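Local coordinates for LAE5 (Uncultured bacterium, PDB 5JD3), which probably hydrolyses carboxylic esters, as an esterase of the GDSL-like lipase/acylhydrolase family, at residues D35-A40 with I215-A220; S57-L62 with Q223-A228. All coordinates share one frame; numbering follows the deposited sequence.

Contact 1 (D35-A40 with I215-A220); sequences DSITDA and IHPNLA
Ser36 and His216 meet through their polar ends: Ser36 OG lies 3.0 Å from His216 NE2, at the edge of the imidazole and close to its plane, in a hydrogen bond. From CB outward, the histidine can be followed atom by atom. CG stands anti to the carbonyl carbon (chi1 -53°), which swings the ring toward helix 36-39. Beyond CG the ring divides its contacts: ND1 is hydrogen-bonded to Asp213 OD2, CD2 has the CD1 methyl of Ile37 beside it, with Ile37 CD1 3.8 Å from His216 CD2 on an oblique approach, and NE2 takes the serine. One face is covered from within its own segment, Ile215 CG2 sitting 3.9 Å above the plane over the ring centre. Bonds at both nitrogens together with this methyl fix the tilt and rotation of the imidazole. Ser36, His216 and Asp213 thus have the geometry of a Ser-His-Asp charge relay, consistent with the catalytic triad of GDSL hydrolases, whose serine belongs to the GDS sequence near the N-terminus.

Beside the polar pair, Ile37 CD1 reaches the backbone, 3.4 Å from Ile215 O, which is hydrogen-bonded to Tyr159 OH, and lies 4.1 Å from Ile215 CG2. Asp35 is the N-cap of helix 36-39: its OD1 accepts from Ile37 N at 3.2 Å, on the anti side and 29° out of the carboxylate plane. This short helix directly follows strand 29-34 of the parallel sheet, while 215-218 is the loop that leads into helix 219-232, with Asn218 as its N-cap. Helix 113-121 packs against Asp35 and Ile215, and Tyr59 of helix 59-70 and Ile225 of helix 219-232 border Ile37.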
loop_
_atom_site.group_PDB
_atom_site.type_symbol
_atom_site.label_atom_id
_atom_site.label_comp_id
_atom_site.label_asym_id
_atom_site.label_seq_id
_atom_site.Cartn_x
_atom_site.Cartn_y
_atom_site.Cartn_z
ATOM N N ASP A 35 -4.077 3.585 -3.413
ATOM C CA ASP A 35 -5.051 4.666 -3.297
ATOM C C ASP A 35 -4.428 5.949 -2.746
ATOM O O ASP A 35 -3.245 6.212 -2.958
ATOM C CB ASP A 35 -6.230 4.229 -2.424
ATOM C CG ASP A 35 -5.791 3.509 -1.163
ATOM O OD1 ASP A 35 -4.776 3.916 -0.559
ATOM O OD2 ASP A 35 -6.464 2.529 -0.776
ATOM N N SER A 36 -5.232 6.741 -2.040
ATOM C CA SER A 36 -4.789 8.044 -1.545
ATOM C C SER A 36 -3.709 7.920 -0.478
ATOM O O SER A 36 -2.912 8.838 -0.283
ATOM C CB SER A 36 -5.970 8.838 -0.986
ATOM O OG SER A 36 -6.320 8.388 0.310
ATOM N N ILE A 37 -3.691 6.787 0.216
ATOM C CA ILE A 37 -2.677 6.536 1.231
ATOM C C ILE A 37 -1.307 6.427 0.566
ATOM O O ILE A 37 -0.287 6.791 1.153
ATOM C CB ILE A 37 -2.990 5.260 2.037
ATOM C CG1 ILE A 37 -4.392 5.352 2.639
ATOM C CG2 ILE A 37 -1.961 5.050 3.139
ATOM C CD1 ILE A 37 -4.586 6.546 3.551
ATOM N N THR A 38 -1.295 5.940 -0.671
ATOM C CA THR A 38 -0.078 5.912 -1.472
ATOM C C THR A 38 0.125 7.257 -2.169
ATOM O O THR A 38 1.231 7.797 -2.186
ATOM C CB THR A 38 -0.117 4.789 -2.523
ATOM O OG1 THR A 38 -0.323 3.531 -1.869
ATOM C CG2 THR A 38 1.187 4.739 -3.304
ATOM N N ASP A 39 -0.959 7.782 -2.736
ATOM C CA ASP A 39 -0.959 9.078 -3.417
ATOM C C ASP A 39 -0.371 10.171 -2.532
ATOM O O ASP A 39 0.649 10.772 -2.870
ATOM C CB ASP A 39 -2.387 9.449 -3.834
ATOM C CG ASP A 39 -2.438 10.607 -4.820
ATOM O OD1 ASP A 39 -1.503 11.434 -4.847
ATOM O OD2 ASP A 39 -3.433 10.692 -5.569
ATOM N N ALA A 40 -1.035 10.425 -1.407
ATOM C CA ALA A 40 -0.579 11.395 -0.411
ATOM C C ALA A 40 -0.392 12.801 -0.984
ATOM O O ALA A 40 0.438 13.570 -0.499
ATOM C CB ALA A 40 0.715 10.914 0.233
ATOM N N ILE A 215 -8.518 6.514 8.725
ATOM C CA ILE A 215 -7.967 6.054 7.452
ATOM C C ILE A 215 -6.796 6.919 6.997
ATOM O O ILE A 215 -5.712 6.404 6.725
ATOM C CB ILE A 215 -9.034 6.036 6.341
ATOM C CG1 ILE A 215 -10.037 4.908 6.582
ATOM C CG2 ILE A 215 -8.378 5.856 4.980
ATOM C CD1 ILE A 215 -9.412 3.527 6.595
ATOM N N HIS A 216 -7.021 8.228 6.906
ATOM C CA HIS A 216 -5.970 9.166 6.518
ATOM C C HIS A 216 -5.271 9.726 7.754
ATOM O O HIS A 216 -5.799 10.619 8.416
ATOM C CB HIS A 216 -6.545 10.312 5.680
ATOM C CG HIS A 216 -7.338 9.858 4.494
ATOM N ND1 HIS A 216 -8.712 9.757 4.512
ATOM C CD2 HIS A 216 -6.951 9.484 3.252
ATOM C CE1 HIS A 216 -9.137 9.338 3.334
ATOM N NE2 HIS A 216 -8.088 9.165 2.550
ATOM N N PRO A 217 -4.074 9.209 8.063
ATOM C CA PRO A 217 -3.391 9.568 9.306
ATOM C C PRO A 217 -2.492 10.789 9.163
ATOM O O PRO A 217 -2.277 11.272 8.051
ATOM C CB PRO A 217 -2.558 8.323 9.597
ATOM C CG PRO A 217 -2.169 7.842 8.227
ATOM C CD PRO A 217 -3.297 8.227 7.285
ATOM N N ASN A 218 -1.975 11.280 10.284
ATOM C CA ASN A 218 -0.941 12.306 10.249
ATOM C C ASN A 218 0.386 11.671 9.849
ATOM O O ASN A 218 0.428 10.494 9.490
ATOM C CB ASN A 218 -0.825 13.019 11.601
ATOM C CG ASN A 218 -0.682 12.055 12.768
ATOM O OD1 ASN A 218 -0.381 10.875 12.588
ATOM N ND2 ASN A 218 -0.897 12.561 13.978
ATOM N N LEU A 219 1.466 12.441 9.910
ATOM C CA LEU A 219 2.771 11.935 9.494
ATOM C C LEU A 219 3.202 10.736 10.337
ATOM O O LEU A 219 3.846 9.815 9.835
ATOM C CB LEU A 219 3.827 13.038 9.574
ATOM C CG LEU A 219 5.131 12.726 8.838
ATOM C CD1 LEU A 219 4.869 12.542 7.349
ATOM C CD2 LEU A 219 6.165 13.814 9.075
ATOM N N ALA A 220 2.833 10.753 11.616
ATOM C CA ALA A 220 3.150 9.659 12.527
ATOM C C ALA A 220 2.525 8.351 12.056
ATOM O O ALA A 220 3.150 7.292 12.125
ATOM C CB ALA A 220 2.685 9.991 13.936
#

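Contact 2 (S57-L62 with Q223-A228); sequences SGYVAL and QVIANA
Tyr59 presents a ring face to Ile225, and a CH-pi contact joins the segments there. Ile225 CG2 stands 3.8 Å from the Tyr59 ring centroid, 20° off the normal and displaced toward CG, which it approaches to 3.5 Å. The ring is brought there by a chi1 of 77°, with CG between the backbone N and the carbonyl carbon; Val60 CG2 covers the opposite face, so the aromatic plane is held between two methyls.

Plain apolar packing fills in beside it. Ala226 CB meets both Tyr59 CB, at 4.1 Å, and Leu62 CB, at 4.0 Å, and its small size suits the close backbones, whose CA atoms of Tyr59 and Ala226 are 5.0 Å apart.

Mixed contacts come last. Leu62 CD1 lies 3.4 Å from Gln223 N, and the leucine side chain crosses that of Gln223 at a slant. The glutamine chain bends at chi2 and is steadied by its own helix, Gln223 NE2 donating to Asn227 OD1 at 2.9 Å from above the carbonyl plane.

The two helices therefore adhere through shape and apolar surface, while the amides bond along one helix rather than between the two.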
loop_
_atom_site.group_PDB
_atom_site.type_symbol
_atom_site.label_atom_id
_atom_site.label_comp_id
_atom_site.label_asym_id
_atom_site.label_seq_id
_atom_site.Cartn_x
_atom_site.Cartn_y
_atom_site.Cartn_z
ATOM N N SER A 57 3.399 13.507 0.587
ATOM C CA SER A 57 3.834 13.714 1.965
ATOM C C SER A 57 3.400 12.561 2.866
ATOM O O SER A 57 3.137 12.755 4.054
ATOM C CB SER A 57 3.285 15.037 2.500
ATOM O OG SER A 57 1.869 15.037 2.518
ATOM N N GLY A 58 3.332 11.363 2.294
ATOM C CA GLY A 58 2.907 10.185 3.030
ATOM C C GLY A 58 4.029 9.187 3.245
ATOM O O GLY A 58 5.202 9.559 3.268
ATOM N N TYR A 59 3.669 7.914 3.391
ATOM C CA TYR A 59 4.644 6.881 3.728
ATOM C C TYR A 59 5.618 6.615 2.584
ATOM O O TYR A 59 6.771 6.254 2.819
ATOM C CB TYR A 59 3.936 5.583 4.139
ATOM C CG TYR A 59 3.369 4.759 3.000
ATOM C CD1 TYR A 59 4.114 3.739 2.416
ATOM C CD2 TYR A 59 2.083 4.982 2.525
ATOM C CE1 TYR A 59 3.600 2.977 1.382
ATOM C CE2 TYR A 59 1.560 4.223 1.491
ATOM C CZ TYR A 59 2.323 3.224 0.925
ATOM O OH TYR A 59 1.806 2.467 -0.104
ATOM N N VAL A 60 5.155 6.792 1.349
ATOM C CA VAL A 60 6.014 6.613 0.184
ATOM C C VAL A 60 7.162 7.618 0.218
ATOM O O VAL A 60 8.316 7.267 -0.030
ATOM C CB VAL A 60 5.225 6.766 -1.133
ATOM C CG1 VAL A 60 6.174 6.860 -2.321
ATOM C CG2 VAL A 60 4.256 5.607 -1.307
ATOM N N ALA A 61 6.839 8.866 0.542
ATOM C CA ALA A 61 7.851 9.905 0.686
ATOM C C ALA A 61 8.752 9.613 1.881
ATOM O O ALA A 61 9.938 9.943 1.874
ATOM C CB ALA A 61 7.198 11.268 0.833
ATOM N N LEU A 62 8.179 8.993 2.907
ATOM C CA LEU A 62 8.937 8.609 4.092
ATOM C C LEU A 62 9.919 7.492 3.770
ATOM O O LEU A 62 11.064 7.512 4.222
ATOM C CB LEU A 62 7.994 8.178 5.216
ATOM C CG LEU A 62 7.192 9.313 5.854
ATOM C CD1 LEU A 62 6.287 8.787 6.949
ATOM C CD2 LEU A 62 8.131 10.373 6.397
ATOM N N GLN A 223 4.335 7.031 9.171
ATOM C CA GLN A 223 5.606 6.477 9.623
ATOM C C GLN A 223 5.404 5.048 10.117
ATOM O O GLN A 223 6.288 4.203 9.978
ATOM C CB GLN A 223 6.217 7.346 10.724
ATOM C CG GLN A 223 7.659 6.994 11.062
ATOM C CD GLN A 223 8.629 7.369 9.958
ATOM O OE1 GLN A 223 8.878 8.550 9.711
ATOM N NE2 GLN A 223 9.180 6.365 9.286
ATOM N N VAL A 224 4.234 4.787 10.691
ATOM C CA VAL A 224 3.863 3.439 11.104
ATOM C C VAL A 224 3.796 2.528 9.886
ATOM O O VAL A 224 4.316 1.410 9.901
ATOM C CB VAL A 224 2.507 3.421 11.842
ATOM C CG1 VAL A 224 1.978 1.998 11.968
ATOM C CG2 VAL A 224 2.638 4.076 13.211
ATOM N N ILE A 225 3.161 3.020 8.827
ATOM C CA ILE A 225 3.062 2.284 7.574
ATOM C C ILE A 225 4.442 2.049 6.968
ATOM O O ILE A 225 4.766 0.939 6.544
ATOM C CB ILE A 225 2.184 3.029 6.550
ATOM C CG1 ILE A 225 0.767 3.208 7.093
ATOM C CG2 ILE A 225 2.156 2.285 5.226
ATOM C CD1 ILE A 225 -0.145 3.985 6.170
ATOM N N ALA A 226 5.251 3.104 6.938
ATOM C CA ALA A 226 6.584 3.039 6.354
ATOM C C ALA A 226 7.489 2.071 7.110
ATOM O O ALA A 226 8.242 1.313 6.502
ATOM C CB ALA A 226 7.210 4.426 6.318
ATOM N N ASN A 227 7.409 2.096 8.436
ATOM C CA ASN A 227 8.255 1.247 9.267
ATOM C C ASN A 227 7.888 -0.230 9.167
ATOM O O ASN A 227 8.744 -1.100 9.324
ATOM C CB ASN A 227 8.194 1.701 10.725
ATOM C CG ASN A 227 8.975 2.978 10.969
ATOM O OD1 ASN A 227 9.518 3.574 10.037
ATOM N ND2 ASN A 227 9.034 3.406 12.223
ATOM N N ALA A 228 6.614 -0.510 8.908
ATOM C CA ALA A 228 6.172 -1.880 8.689
ATOM C C ALA A 228 6.776 -2.418 7.397
ATOM O O ALA A 228 7.216 -3.566 7.331
ATOM C CB ALA A 228 4.655 -1.953 8.644
#

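How the contacts relate
Contact 1 uses the loop that leads into helix 219-232, contact 2 the helix itself, and they differ in burial. Contact 1 is partly buried, with the histidine at the exposed end and the isoleucines inside, and it combines a polar bond with apolar packing of Ile37; contact 2 is buried and apolar, its amides kept to the outer side. The two centres lie 9 Å apart and the segments alternate along the chain. They join directly: Thr38 OG1 is 3.0 Å from Tyr59 OH, probably a hydrogen bond, and Ala40 O probably accepts from Ser57 N. Contact 2 thus adjoins, through Thr38 and Ala40, the segment that carries the probable catalytic serine.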